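Long-range contacts in muconate cycloisomerase (Azorhizobium caulinodans, PDB 3MY9), which is a magnesium-binding member of the enolase superfamily, combining an enolase-type N-terminal domain with a C-terminal barrel domain: residues S141-D146 and K166-V171; D193-F198 and P219-Q224. All coordinates share one frame; numbering follows the deposited sequence.

Contact 1: S141-D146 and K166-V171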
loop_
_atom_site.group_PDB
_atom_site.type_symbol
_atom_site.label_atom_id
_atom_site.label_comp_id
_atom_site.label_asym_id
_atom_site.label_seq_id
_atom_site.Cartn_x
_atom_site.Cartn_y
_atom_site.Cartn_z
ATOM N N SER A 141 -11.518 -24.710 31.757
ATOM C CA SER A 141 -12.098 -25.069 30.482
ATOM C C SER A 141 -13.562 -25.492 30.638
ATOM O O SER A 141 -13.888 -26.312 31.474
ATOM C CB SER A 141 -11.294 -26.209 29.857
ATOM O OG SER A 141 -11.834 -26.581 28.592
ATOM N N ILE A 142 -14.442 -24.897 29.843
ATOM C CA ILE A 142 -15.861 -25.285 29.791
ATOM C C ILE A 142 -16.049 -26.043 28.476
ATOM O O ILE A 142 -16.099 -25.432 27.402
ATOM C CB ILE A 142 -16.799 -24.037 29.843
ATOM C CG1 ILE A 142 -16.662 -23.337 31.198
ATOM C CG2 ILE A 142 -18.280 -24.412 29.532
ATOM C CD1 ILE A 142 -17.181 -24.147 32.406
ATOM N N ALA A 143 -16.104 -27.367 28.566
ATOM C CA ALA A 143 -16.116 -28.220 27.382
ATOM C C ALA A 143 -16.967 -29.475 27.537
ATOM O O ALA A 143 -16.860 -30.384 26.724
ATOM C CB ALA A 143 -14.686 -28.620 27.040
ATOM N N ASP A 144 -17.789 -29.534 28.579
ATOM C CA ASP A 144 -18.615 -30.709 28.853
ATOM C C ASP A 144 -19.790 -30.726 27.885
ATOM O O ASP A 144 -20.476 -29.709 27.748
ATOM C CB ASP A 144 -19.137 -30.667 30.289
ATOM C CG ASP A 144 -19.622 -32.033 30.783
ATOM O OD1 ASP A 144 -20.309 -32.749 30.024
ATOM O OD2 ASP A 144 -19.323 -32.380 31.942
ATOM N N PRO A 145 -20.020 -31.865 27.192
ATOM C CA PRO A 145 -21.223 -32.010 26.377
ATOM C C PRO A 145 -22.489 -31.744 27.185
ATOM O O PRO A 145 -23.473 -31.257 26.642
ATOM C CB PRO A 145 -21.176 -33.482 25.930
ATOM C CG PRO A 145 -19.753 -33.847 25.954
ATOM C CD PRO A 145 -19.117 -33.024 27.049
ATOM N N ASP A 146 -22.462 -32.083 28.469
ATOM C CA ASP A 146 -23.587 -31.811 29.355
ATOM C C ASP A 146 -23.354 -30.435 29.952
ATOM O O ASP A 146 -22.630 -30.301 30.942
ATOM C CB ASP A 146 -23.676 -32.886 30.444
ATOM C CG ASP A 146 -24.861 -32.691 31.390
ATOM O OD1 ASP A 146 -25.621 -31.714 31.233
ATOM O OD2 ASP A 146 -25.037 -33.539 32.295
ATOM N N LYS A 166 -12.795 -20.550 29.818
ATOM C CA LYS A 166 -12.709 -20.638 28.365
ATOM C C LYS A 166 -13.679 -21.667 27.784
ATOM O O LYS A 166 -13.567 -22.836 28.076
ATOM C CB LYS A 166 -11.299 -20.974 27.927
ATOM C CG LYS A 166 -11.114 -20.734 26.432
ATOM C CD LYS A 166 -9.935 -21.566 25.923
ATOM C CE LYS A 166 -8.729 -20.767 25.694
ATOM N NZ LYS A 166 -7.677 -21.772 25.289
ATOM N N MET A 167 -14.619 -21.226 26.942
ATOM C CA MET A 167 -15.634 -22.124 26.387
ATOM C C MET A 167 -15.096 -22.619 25.046
ATOM O O MET A 167 -14.713 -21.823 24.199
ATOM C CB MET A 167 -16.998 -21.401 26.210
ATOM C CG MET A 167 -18.256 -22.322 25.935
ATOM S SD MET A 167 -19.692 -21.350 25.327
ATOM C CE MET A 167 -20.675 -22.678 24.636
ATOM N N LYS A 168 -15.065 -23.937 24.879
ATOM C CA LYS A 168 -14.848 -24.534 23.594
ATOM C C LYS A 168 -16.097 -24.312 22.727
ATOM O O LYS A 168 -17.225 -24.605 23.126
ATOM C CB LYS A 168 -14.561 -26.012 23.778
ATOM C CG LYS A 168 -13.947 -26.715 22.611
ATOM C CD LYS A 168 -13.516 -28.137 23.063
ATOM C CE LYS A 168 -13.583 -29.172 21.947
ATOM N NZ LYS A 168 -14.089 -30.524 22.426
ATOM N N THR A 169 -15.905 -23.753 21.541
ATOM C CA THR A 169 -17.037 -23.404 20.699
ATOM C C THR A 169 -16.822 -24.025 19.331
ATOM O O THR A 169 -15.717 -24.451 19.007
ATOM C CB THR A 169 -17.143 -21.865 20.535
ATOM O OG1 THR A 169 -15.860 -21.350 20.235
ATOM C CG2 THR A 169 -17.662 -21.177 21.783
ATOM N N GLY A 170 -17.875 -24.023 18.515
ATOM C CA GLY A 170 -17.846 -24.626 17.212
ATOM C C GLY A 170 -17.908 -26.138 17.300
ATOM O O GLY A 170 -17.454 -26.807 16.379
ATOM N N VAL A 171 -18.470 -26.660 18.400
ATOM C CA VAL A 171 -18.589 -28.105 18.632
ATOM C C VAL A 171 -20.047 -28.568 18.659
ATOM O O VAL A 171 -20.368 -29.643 18.161
ATOM C CB VAL A 171 -17.906 -28.540 19.954
ATOM C CG1 VAL A 171 -18.279 -30.033 20.320
ATOM C CG2 VAL A 171 -16.387 -28.366 19.855
#
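In I142 the CG2 branch stands anti to the backbone N, and in M167 CG does the same (chi1 -167°); these two settings bring the pair into touch, I142 CG2 lying 4.2 Å from M167 CG. The side chains cross obliquely and then part: beyond CG the extended M167 chain runs off toward I180 and L181 of helix 174-188, while I142 packs on M154 of helix 147-157 and M184 of helix 174-188. The apolar touch is therefore narrow, and the backbone does most of the joining. I142 N donates to K166 O at 2.9 Å, almost straight at 177°, and I142 O accepts from K168 N at 3.1 Å with an angle of 161° at the hydrogen. I142 thus bonds through its N and its O to the residues on either side of M167, the pattern of parallel strands. I142 O also takes a CA-H...O contact from M167 CA, at 3.5 Å.

These strands are the first two of the parallel barrel in the C-terminal domain, joined by helix 147-157 as a beta-alpha-beta unit. I142 and M167 occupy the side facing the helices; S141 and K166 share the other side, where K166 NZ makes salt bridges with E326, E223 and D197.

Past the bridges, A143 CB rests against the aliphatic part of K168, 4.2 Å from its CD, at an exposed margin. The 141-146 segment then turns away from its neighbour. D144 OD1 accepts from D146 N at 2.7 Å, closing an Asx turn; the N-H meets the oxygen on its anti side, somewhat out of the carboxylate plane. D146 itself occupies the N-cap position of helix 147-157, and K172 NZ bonds the carbonyl oxygens of D144 and P145.

Contact 2: D193-F198 and P219-Q224; sequences DLRLDF and PTFIEQ. With MG (magnesium ion), chain C.
T220 and D193 meet through a side-chain hydrogen bond, T220 OG1 to D193 OD1 at 2.6 Å, the two side chains crossing at about a right angle. R195 NE reaches D193 OD1 at 2.8 Å from the opposite face of the carboxylate, while R195 NH2 binds OD2: a side-on, two-nitrogen salt bridge. A water joins T220 OG1 to L194 N.

Backbone bonds set the parallel register, with L196 paired to I222 and D197 to E223. L196 N donates to F221 O at 3.2 Å, and L196 O accepts from E223 N at 2.9 Å; F198 N to E223 O is weak.

Among the packing contacts, R195 CG sits over the centre of the F221 ring, 3.6 Å from its centroid and 11° off the normal, a CH-pi contact. The ring's CE2 lies over one guanidinium face, offset toward its rim, with planes 48° apart. L196 CG meets P219 CB, and I222 CG2 touches the edge of the F198 ring; V214 of helix 207-215 covers both L196 and I222.

On the D197 and E223 side, the carboxylates stack, D197 OD1 and E223 OE1 being 3.5 Å apart without a hydrogen bond. D197 OD2 accepts from the backbone N of N199. E223 OE2 binds magnesium at 2.2 Å, and a metal-bound water donates to D197 OD1 at 2.6 Å. Neighbouring strands thus supply a direct ligand and a second-shell acceptor, and the mutual repulsion of the two acids is probably offset by the magnesium and by K166, which bridges both.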
loop_
_atom_site.group_PDB
_atom_site.type_symbol
_atom_site.label_atom_id
_atom_site.label_comp_id
_atom_site.label_asym_id
_atom_site.label_seq_id
_atom_site.Cartn_x
_atom_site.Cartn_y
_atom_site.Cartn_z
ATOM N N ASP A 193 -14.659 -13.627 33.439
ATOM C CA ASP A 193 -13.805 -13.277 32.366
ATOM C C ASP A 193 -13.907 -14.462 31.398
ATOM O O ASP A 193 -13.195 -15.447 31.552
ATOM C CB ASP A 193 -12.376 -13.070 32.910
ATOM C CG ASP A 193 -11.337 -12.811 31.821
ATOM O OD1 ASP A 193 -11.652 -12.920 30.620
ATOM O OD2 ASP A 193 -10.175 -12.502 32.169
ATOM N N LEU A 194 -14.796 -14.344 30.404
ATOM C CA LEU A 194 -15.162 -15.447 29.550
ATOM C C LEU A 194 -14.428 -15.374 28.220
ATOM O O LEU A 194 -14.527 -14.365 27.530
ATOM C CB LEU A 194 -16.672 -15.408 29.275
ATOM C CG LEU A 194 -17.261 -16.470 28.342
ATOM C CD1 LEU A 194 -16.994 -17.865 28.868
ATOM C CD2 LEU A 194 -18.775 -16.270 28.169
ATOM N N ARG A 195 -13.734 -16.450 27.858
ATOM C CA ARG A 195 -13.033 -16.550 26.592
ATOM C C ARG A 195 -13.649 -17.670 25.775
ATOM O O ARG A 195 -14.204 -18.618 26.345
ATOM C CB ARG A 195 -11.551 -16.854 26.833
ATOM C CG ARG A 195 -10.794 -15.721 27.522
ATOM C CD ARG A 195 -10.565 -16.020 29.000
ATOM N NE ARG A 195 -9.904 -14.917 29.667
ATOM C CZ ARG A 195 -8.606 -14.874 29.926
ATOM N NH1 ARG A 195 -7.797 -15.857 29.579
ATOM N NH2 ARG A 195 -8.118 -13.834 30.541
ATOM N N LEU A 196 -13.585 -17.568 24.450
ATOM C CA LEU A 196 -14.092 -18.634 23.568
ATOM C C LEU A 196 -12.937 -19.181 22.743
ATOM O O LEU A 196 -12.058 -18.434 22.338
ATOM C CB LEU A 196 -15.160 -18.120 22.597
ATOM C CG LEU A 196 -16.297 -17.278 23.193
ATOM C CD1 LEU A 196 -17.314 -16.846 22.093
ATOM C CD2 LEU A 196 -17.021 -18.068 24.254
ATOM N N ASP A 197 -12.975 -20.464 22.441
ATOM C CA ASP A 197 -11.945 -21.083 21.632
ATOM C C ASP A 197 -12.572 -21.962 20.566
ATOM O O ASP A 197 -13.213 -22.930 20.897
ATOM C CB ASP A 197 -11.067 -21.936 22.543
ATOM C CG ASP A 197 -9.801 -22.429 21.868
ATOM O OD1 ASP A 197 -8.929 -22.906 22.619
ATOM O OD2 ASP A 197 -9.650 -22.286 20.625
ATOM N N PHE A 198 -12.376 -21.638 19.288
ATOM C CA PHE A 198 -12.933 -22.486 18.215
ATOM C C PHE A 198 -11.998 -23.634 17.785
ATOM O O PHE A 198 -12.335 -24.418 16.932
ATOM C CB PHE A 198 -13.295 -21.630 16.999
ATOM C CG PHE A 198 -14.553 -20.829 17.175
ATOM C CD1 PHE A 198 -15.769 -21.363 16.817
ATOM C CD2 PHE A 198 -14.509 -19.541 17.700
ATOM C CE1 PHE A 198 -16.944 -20.624 16.969
ATOM C CE2 PHE A 198 -15.678 -18.803 17.868
ATOM C CZ PHE A 198 -16.898 -19.354 17.506
ATOM N N PRO A 219 -16.982 -11.567 24.638
ATOM C CA PRO A 219 -15.942 -12.366 25.296
ATOM C C PRO A 219 -14.634 -11.567 25.403
ATOM O O PRO A 219 -14.405 -10.644 24.628
ATOM C CB PRO A 219 -15.783 -13.550 24.364
ATOM C CG PRO A 219 -16.281 -13.093 23.058
ATOM C CD PRO A 219 -17.362 -12.122 23.338
ATOM N N THR A 220 -13.798 -11.894 26.377
ATOM C CA THR A 220 -12.502 -11.218 26.533
ATOM C C THR A 220 -11.642 -11.432 25.313
ATOM O O THR A 220 -10.974 -10.524 24.885
ATOM C CB THR A 220 -11.805 -11.680 27.822
ATOM O OG1 THR A 220 -12.631 -11.270 28.900
ATOM C CG2 THR A 220 -10.378 -11.077 27.990
ATOM N N PHE A 221 -11.657 -12.628 24.745
ATOM C CA PHE A 221 -11.045 -12.832 23.433
ATOM C C PHE A 221 -11.616 -14.064 22.781
ATOM O O PHE A 221 -12.234 -14.895 23.438
ATOM C CB PHE A 221 -9.491 -12.881 23.488
ATOM C CG PHE A 221 -8.884 -14.049 24.306
ATOM C CD1 PHE A 221 -9.004 -15.377 23.885
ATOM C CD2 PHE A 221 -8.101 -13.788 25.435
ATOM C CE1 PHE A 221 -8.415 -16.426 24.608
ATOM C CE2 PHE A 221 -7.506 -14.830 26.171
ATOM C CZ PHE A 221 -7.668 -16.152 25.776
ATOM N N ILE A 222 -11.397 -14.178 21.483
ATOM C CA ILE A 222 -11.757 -15.375 20.717
ATOM C C ILE A 222 -10.461 -15.966 20.164
ATOM O O ILE A 222 -9.689 -15.267 19.506
ATOM C CB ILE A 222 -12.696 -15.024 19.579
ATOM C CG1 ILE A 222 -14.033 -14.482 20.141
ATOM C CG2 ILE A 222 -12.922 -16.234 18.689
ATOM C CD1 ILE A 222 -14.924 -13.878 19.089
ATOM N N GLU A 223 -10.185 -17.225 20.491
ATOM C CA GLU A 223 -8.909 -17.849 20.109
ATOM C C GLU A 223 -8.943 -18.560 18.764
ATOM O O GLU A 223 -9.803 -19.415 18.520
ATOM C CB GLU A 223 -8.426 -18.807 21.216
ATOM C CG GLU A 223 -7.179 -19.619 20.867
ATOM C CD GLU A 223 -6.535 -20.292 22.094
ATOM O OE1 GLU A 223 -6.998 -20.086 23.239
ATOM O OE2 GLU A 223 -5.576 -21.054 21.907
ATOM N N GLN A 224 -8.010 -18.157 17.898
ATOM C CA GLN A 224 -7.674 -18.802 16.630
ATOM C C GLN A 224 -8.855 -19.545 15.982
ATOM O O GLN A 224 -8.879 -20.773 15.915
ATOM C CB GLN A 224 -6.462 -19.754 16.872
ATOM C CG GLN A 224 -5.757 -20.281 15.642
ATOM C CD GLN A 224 -4.839 -19.217 15.005
ATOM O OE1 GLN A 224 -4.126 -18.519 15.714
ATOM N NE2 GLN A 224 -4.865 -19.099 13.674
HETATM MG MG MG C . -5.101 -22.994 21.016
HETATM O O HOH W 1 -15.524 -11.463 29.543
HETATM O O HOH W 2 -6.930 -23.906 21.214
HETATM O O HOH W 3 -4.432 -24.742 20.186
HETATM O O HOH W 4 -5.751 -22.621 19.010
HETATM O O HOH W 5 -4.499 -23.954 22.979
#

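In the fold
Contacts 1 and 2 join successive strand pairs of one parallel barrel sheet, their centres about 11 Å apart, and the first closes along the chain before the second opens. Strands 164-168 and 193-197 are neighbours, and M167 N lies 2.7 Å from R195 O, a probable hydrogen bond between the contacts. At the metal-facing side they converge: K166 of contact 1 places NZ 2.7 Å from OE1 of E223 in contact 2, a salt bridge, and its side chain is about 5 Å from the magnesium, whose coordination D248 completes. Near the strand ends T169 OG1 packs against the F198 ring, 3.4 Å from CG.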